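[Ribosomal protein bS18]-alanine N-acetyltransferase (Escherichia coli O157:H7, PDB 5ISV) probably acetylates the N-terminal alanine of ribosomal protein bS18, using acetyl-CoA as the acetyl donor and releasing CoA. Local coordinates at residues Leu80-Leu85 with Glu116-Asn121. Sequence-based numbering, arbitrary orientation.
Sequences LGRALL and ESLGFN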
ATOM      1  N   LEU A  80       4.556  -7.672   9.411  1.00 19.70           N
ATOM      2  CA  LEU A  80       4.426  -8.082   8.008  1.00 20.96           C
ATOM      3  C   LEU A  80       4.037  -6.928   7.118  1.00 20.22           C
ATOM      4  O   LEU A  80       4.553  -6.809   6.017  1.00 21.10           O
ATOM      5  CB  LEU A  80       3.464  -9.258   7.847  1.00 22.25           C
ATOM      6  CG  LEU A  80       3.747 -10.495   8.713  1.00 24.99           C
ATOM      7  CD1 LEU A  80       2.715 -11.515   8.296  1.00 27.94           C
ATOM      8  CD2 LEU A  80       5.173 -10.943   8.496  1.00 23.69           C
ATOM      9  N   GLY A  81       3.209  -6.050   7.645  1.00 21.73           N
ATOM     10  CA  GLY A  81       2.867  -4.841   6.899  1.00 22.31           C
ATOM     11  C   GLY A  81       4.087  -3.966   6.620  1.00 22.78           C
ATOM     12  O   GLY A  81       4.308  -3.560   5.486  1.00 22.93           O
ATOM     13  N   ARG A  82       4.894  -3.677   7.653  1.00 23.06           N
ATOM     14  CA  ARG A  82       6.205  -2.986   7.463  1.00 24.14           C
ATOM     15  C   ARG A  82       7.086  -3.679   6.488  1.00 22.84           C
ATOM     16  O   ARG A  82       7.744  -3.020   5.698  1.00 25.89           O
ATOM     17  CB  ARG A  82       7.056  -2.882   8.735  1.00 24.97           C
ATOM     18  CG  ARG A  82       6.726  -1.769   9.621  1.00 25.97           C
ATOM     19  CD  ARG A  82       7.520  -1.844  10.911  1.00 24.84           C
ATOM     20  NE  ARG A  82       7.132  -0.786  11.804  1.00 30.10           N
ATOM     21  CZ  ARG A  82       7.649   0.452  11.802  1.00 31.24           C
ATOM     22  NH1 ARG A  82       8.615   0.797  10.953  1.00 32.08           N
ATOM     23  NH2 ARG A  82       7.193   1.335  12.664  1.00 32.33           N
ATOM     24  N   ALA A  83       7.206  -5.010   6.628  1.00 21.84           N
ATOM     25  CA  ALA A  83       8.129  -5.722   5.751  1.00 22.21           C
ATOM     26  C   ALA A  83       7.713  -5.500   4.297  1.00 20.79           C
ATOM     27  O   ALA A  83       8.560  -5.284   3.446  1.00 24.31           O
ATOM     28  CB  ALA A  83       8.205  -7.216   6.105  1.00 23.44           C
ATOM     29  N   LEU A  84       6.415  -5.604   4.054  1.00 20.28           N
ATOM     30  CA  LEU A  84       5.895  -5.511   2.721  1.00 20.67           C
ATOM     31  C   LEU A  84       6.043  -4.048   2.172  1.00 19.78           C
ATOM     32  O   LEU A  84       6.505  -3.845   1.043  1.00 21.36           O
ATOM     33  CB  LEU A  84       4.457  -5.977   2.764  1.00 24.46           C
ATOM     34  CG  LEU A  84       3.772  -6.176   1.435  1.00 25.27           C
ATOM     35  CD1 LEU A  84       4.527  -7.083   0.487  1.00 23.84           C
ATOM     36  CD2 LEU A  84       2.355  -6.720   1.658  1.00 24.02           C
ATOM     37  N   LEU A  85       5.784  -3.062   3.019  1.00 19.68           N
ATOM     38  CA  LEU A  85       5.967  -1.664   2.646  1.00 20.63           C
ATOM     39  C   LEU A  85       7.415  -1.331   2.381  1.00 22.08           C
ATOM     40  O   LEU A  85       7.735  -0.685   1.418  1.00 23.78           O
ATOM     41  CB  LEU A  85       5.429  -0.787   3.735  1.00 22.85           C
ATOM     42  CG  LEU A  85       3.914  -0.739   3.744  1.00 23.88           C
ATOM     43  CD1 LEU A  85       3.477  -0.268   5.125  1.00 28.21           C
ATOM     44  CD2 LEU A  85       3.310   0.146   2.623  1.00 25.30           C
ATOM     45  N   GLU A 116       4.170   7.385   9.477  1.00 22.08           N
ATOM     46  CA  GLU A 116       5.036   8.525   9.796  1.00 24.23           C
ATOM     47  C   GLU A 116       6.445   8.016  10.076  1.00 24.50           C
ATOM     48  O   GLU A 116       7.430   8.630   9.671  1.00 26.85           O
ATOM     49  CB  GLU A 116       4.567   9.256  11.006  1.00 28.26           C
ATOM     50  CG  GLU A 116       3.240   9.938  10.964  1.00 31.12           C
ATOM     51  CD  GLU A 116       2.825  10.400  12.365  1.00 34.69           C
ATOM     52  OE1 GLU A 116       3.362   9.898  13.439  1.00 38.53           O
ATOM     53  OE2 GLU A 116       1.964  11.282  12.392  1.00 39.22           O
ATOM     54  N   SER A 117       6.554   6.892  10.784  1.00 25.17           N
ATOM     55  CA  SER A 117       7.886   6.335  11.123  1.00 25.91           C
ATOM     56  C   SER A 117       8.662   5.867   9.881  1.00 25.66           C
ATOM     57  O   SER A 117       9.900   5.761   9.913  1.00 28.72           O
ATOM     58  CB  SER A 117       7.748   5.213  12.150  1.00 28.29           C
ATOM     59  OG  SER A 117       7.386   3.992  11.532  1.00 27.75           O
ATOM     60  N   LEU A 118       7.943   5.564   8.788  1.00 24.03           N
ATOM     61  CA  LEU A 118       8.567   5.245   7.521  1.00 24.88           C
ATOM     62  C   LEU A 118       8.928   6.443   6.653  1.00 23.70           C
ATOM     63  O   LEU A 118       9.496   6.264   5.578  1.00 26.66           O
ATOM     64  CB  LEU A 118       7.688   4.283   6.717  1.00 22.48           C
ATOM     65  CG  LEU A 118       7.436   2.907   7.314  1.00 24.97           C
ATOM     66  CD1 LEU A 118       6.403   2.135   6.518  1.00 26.17           C
ATOM     67  CD2 LEU A 118       8.730   2.112   7.392  1.00 28.31           C
ATOM     68  N   GLY A 119       8.571   7.634   7.105  1.00 24.10           N
ATOM     69  CA  GLY A 119       8.907   8.885   6.403  1.00 24.84           C
ATOM     70  C   GLY A 119       7.739   9.559   5.739  1.00 24.74           C
ATOM     71  O   GLY A 119       7.934  10.617   5.098  1.00 24.54           O
ATOM     72  N   PHE A 120       6.529   9.000   5.838  1.00 22.58           N
ATOM     73  CA  PHE A 120       5.352   9.652   5.188  1.00 21.37           C
ATOM     74  C   PHE A 120       4.973  10.957   5.917  1.00 22.12           C
ATOM     75  O   PHE A 120       5.051  11.017   7.134  1.00 24.21           O
ATOM     76  CB  PHE A 120       4.133   8.730   5.183  1.00 20.86           C
ATOM     77  CG  PHE A 120       4.173   7.619   4.152  1.00 18.65           C
ATOM     78  CD1 PHE A 120       4.838   6.409   4.407  1.00 19.70           C
ATOM     79  CD2 PHE A 120       3.482   7.743   2.939  1.00 20.33           C
ATOM     80  CE1 PHE A 120       4.826   5.414   3.459  1.00 20.72           C
ATOM     81  CE2 PHE A 120       3.487   6.733   2.012  1.00 21.48           C
ATOM     82  CZ  PHE A 120       4.138   5.559   2.267  1.00 21.45           C
ATOM     83  N   ASN A 121       4.532  11.958   5.147  1.00 24.66           N
ATOM     84  CA  ASN A 121       4.063  13.245   5.671  1.00 27.98           C
ATOM     85  C   ASN A 121       2.602  13.362   5.265  1.00 24.36           C
ATOM     86  O   ASN A 121       2.262  12.973   4.165  1.00 27.50           O
ATOM     87  CB  ASN A 121       4.810  14.401   5.007  1.00 32.56           C
ATOM     88  CG  ASN A 121       6.316  14.218   5.015  1.00 34.23           C
ATOM     89  OD1 ASN A 121       6.939  14.257   6.068  1.00 40.93           O
ATOM     90  ND2 ASN A 121       6.906  13.982   3.839  1.00 40.18           N
TER
HETATM   91  O   HOH W   1      10.609   3.015  10.701  1.00 50.07           O
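Two helices of the GNAT acetyltransferase fold meet here, the N-terminal turns of helix 80-94 and the C-terminal end of helix 109-117. Arg82 and Leu85 touch Ser117, in the last turn of helix 109-117, and Leu118, the next residue. The backbones stay well apart, with the CA atoms of Arg82 and Leu118 8.6 Å from each other, and side chains bridge the distance. The Arg82 chain runs extended from CG to NE (chi2 174°, chi3 -177°), which carries its guanidinium across to Ser117. There NH2 donates a hydrogen bond to Ser117 OG over 2.9 Å. The bond is bent, with an N-H...O angle of 137°, and the hydroxyl oxygen is tilted from the guanidinium plane. Ser117 OG is also hydrogen-bonded to Leu114 O, one turn back in its own helix, so the hydroxyl is held from both helices. A water adds a second bridge. It accepts from Arg82 NH1 at the guanidinium edge, in plane, and donates to Ser117 O over 2.9 Å. The two links together probably limit rotation of the guanidinium. Leu118 adds the apolar part of the contact. Its CD2 comes within 3.8 Å of Arg82 NH1, obliquely to the guanidinium. Its CD1 meets Leu85 CD1 at 4.0 Å, the two leucine side chains crossing at about a right angle. Leu85 is buried and also packs on Leu114 and on Tyr115, the predicted proton donor. Its side chain lies near Ile69 too, a predicted acetyl-CoA-binding residue. Gly119, with positive phi, is the first residue to leave helical backbone angles, and the chain turns toward strand 121-129. This turn is a Schellman motif, closing the helix that precedes an outermost strand of the GNAT sheet.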